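Side-chain contact in hypothetical protein Atu1826 (Agrobacterium tumefaciens, PDB 2I3D), which is of unknown function but has the alpha/beta-hydrolase fold and probably hydrolyses an ester, amide or peptide bond: residues L71-L74 and F75-G79. Residues are numbered along the deposited sequence; the frame is centred on the assembly and turned at random.
Sequences LFYL and FQKRG
Y73 and K77, one turn apart, lay side chain against side chain on the outer face of helix 66-77, which links strands 49-53 and 81-85 in a beta-alpha-beta unit of the alpha/beta-hydrolase fold. The aliphatic stem of the lysine passes over one face of the phenol ring, a CH-pi contact in which K77 CG lies 3.8 Å from the ring centroid, 17° off the normal. Y73 has CG anti to its own backbone N, which swings the ring toward the C-terminal end and under that stem; K77 runs on straight through chi2, laying CD 3.2 Å from Y73 CE2, and the bend at chi3 keeps CE beside CE2 and CD2. A long lysine suits this surface because its methylenes can cover the ring while the ammonium extends past it toward E226, a long and weak ion pair.

The buried side is built differently. L74 turns its branched end along the helix toward R78; a leucine suits the place because its methyls can pack against M150, C225 and L229. F75 packs on A50, I52 and M150 of the sheet and on L229 of helix 218-233, as a large aromatic can. With CG beside its backbone N (chi1 -75°), F75 leans back along the helix, and its ring edge nears the preceding turn, CD2 3.2 Å from L71 O. L71 O also accepts a straight bond from F75 N (3.2 Å, 170°).

The helix ends after K77, whose N still binds Y73 O at 2.9 Å; R78 N reaches L74 O only weakly. A Schellman motif closes the end, with G79 at C-prime, where positive phi is easily adopted without a side chain. Meanwhile the R78 guanidinium is held by salt bridges to D230 and E226, and one of its faces is covered by L74 CD1, 4.3 Å from R78 CG.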
loop_
_atom_site.group_PDB
_atom_site.type_symbol
_atom_site.label_atom_id
_atom_site.label_comp_id
_atom_site.label_asym_id
_atom_site.label_seq_id
_atom_site.Cartn_x
_atom_site.Cartn_y
_atom_site.Cartn_z
ATOM N N LEU B 71 11.386 -0.328 1.210
ATOM C CA LEU B 71 12.469 -1.255 1.496
ATOM C C LEU B 71 13.397 -1.349 0.285
ATOM O O LEU B 71 14.619 -1.311 0.422
ATOM C CB LEU B 71 11.931 -2.651 1.848
ATOM C CG LEU B 71 11.261 -2.768 3.239
ATOM C CD1 LEU B 71 10.364 -4.000 3.344
ATOM C CD2 LEU B 71 12.365 -2.772 4.373
ATOM N N PHE B 72 12.797 -1.532 -0.902
ATOM C CA PHE B 72 13.578 -1.523 -2.132
ATOM C C PHE B 72 14.485 -0.275 -2.199
ATOM O O PHE B 72 15.708 -0.376 -2.437
ATOM C CB PHE B 72 12.617 -1.573 -3.308
ATOM C CG PHE B 72 13.284 -1.550 -4.649
ATOM C CD1 PHE B 72 13.455 -2.737 -5.372
ATOM C CD2 PHE B 72 13.682 -0.331 -5.228
ATOM C CE1 PHE B 72 14.033 -2.719 -6.661
ATOM C CE2 PHE B 72 14.254 -0.290 -6.506
ATOM C CZ PHE B 72 14.440 -1.492 -7.232
ATOM N N TYR B 73 13.890 0.905 -1.995
ATOM C CA TYR B 73 14.644 2.148 -2.097
ATOM C C TYR B 73 15.781 2.244 -1.053
ATOM O O TYR B 73 16.869 2.722 -1.374
ATOM C CB TYR B 73 13.682 3.319 -1.944
ATOM C CG TYR B 73 14.280 4.662 -2.247
ATOM C CD1 TYR B 73 14.655 5.013 -3.549
ATOM C CD2 TYR B 73 14.457 5.586 -1.234
ATOM C CE1 TYR B 73 15.209 6.276 -3.821
ATOM C CE2 TYR B 73 15.013 6.839 -1.490
ATOM C CZ TYR B 73 15.387 7.161 -2.773
ATOM O OH TYR B 73 15.909 8.424 -2.960
ATOM N N LEU B 74 15.548 1.754 0.175
ATOM C CA LEU B 74 16.597 1.686 1.197
ATOM C C LEU B 74 17.834 0.925 0.717
ATOM O O LEU B 74 18.989 1.420 0.820
ATOM C CB LEU B 74 16.038 1.011 2.454
ATOM C CG LEU B 74 17.087 0.773 3.547
ATOM C CD1 LEU B 74 17.851 2.087 3.886
ATOM C CD2 LEU B 74 16.329 0.229 4.803
ATOM N N PHE B 75 17.623 -0.288 0.234
ATOM C CA PHE B 75 18.766 -1.074 -0.227
ATOM C C PHE B 75 19.439 -0.438 -1.442
ATOM O O PHE B 75 20.671 -0.422 -1.529
ATOM C CB PHE B 75 18.352 -2.517 -0.482
ATOM C CG PHE B 75 18.145 -3.301 0.786
ATOM C CD1 PHE B 75 19.240 -3.918 1.439
ATOM C CD2 PHE B 75 16.863 -3.387 1.385
ATOM C CE1 PHE B 75 19.045 -4.655 2.649
ATOM C CE2 PHE B 75 16.646 -4.124 2.604
ATOM C CZ PHE B 75 17.740 -4.740 3.250
ATOM N N GLN B 76 18.624 0.089 -2.342
ATOM C CA GLN B 76 19.097 0.799 -3.540
ATOM C C GLN B 76 20.080 1.884 -3.131
ATOM O O GLN B 76 21.217 1.976 -3.615
ATOM C CB GLN B 76 17.902 1.476 -4.265
ATOM C CG GLN B 76 18.336 2.249 -5.533
ATOM C CD GLN B 76 17.187 2.784 -6.376
ATOM O OE1 GLN B 76 16.011 2.502 -6.149
ATOM N NE2 GLN B 76 17.544 3.570 -7.386
ATOM N N LYS B 77 19.613 2.739 -2.228
ATOM C CA LYS B 77 20.412 3.877 -1.785
ATOM C C LYS B 77 21.699 3.459 -1.081
ATOM O O LYS B 77 22.630 4.258 -1.047
ATOM C CB LYS B 77 19.640 4.771 -0.823
ATOM C CG LYS B 77 18.471 5.543 -1.380
ATOM C CD LYS B 77 17.884 6.420 -0.217
ATOM C CE LYS B 77 17.354 5.527 0.941
ATOM N NZ LYS B 77 17.465 6.066 2.344
ATOM N N ARG B 78 21.741 2.254 -0.494
ATOM C CA ARG B 78 22.950 1.773 0.194
ATOM C C ARG B 78 23.891 0.929 -0.713
ATOM O O ARG B 78 24.790 0.221 -0.218
ATOM C CB ARG B 78 22.592 1.030 1.486
ATOM C CG ARG B 78 21.963 1.919 2.551
ATOM C CD ARG B 78 22.767 3.173 2.832
ATOM N NE ARG B 78 22.207 3.885 3.980
ATOM C CZ ARG B 78 21.327 4.890 3.931
ATOM N NH1 ARG B 78 20.903 5.362 2.764
ATOM N NH2 ARG B 78 20.873 5.431 5.071
ATOM N N GLY B 79 23.673 1.012 -2.027
ATOM C CA GLY B 79 24.565 0.383 -3.020
ATOM C C GLY B 79 24.302 -1.070 -3.359
ATOM O O GLY B 79 25.125 -1.715 -4.023
#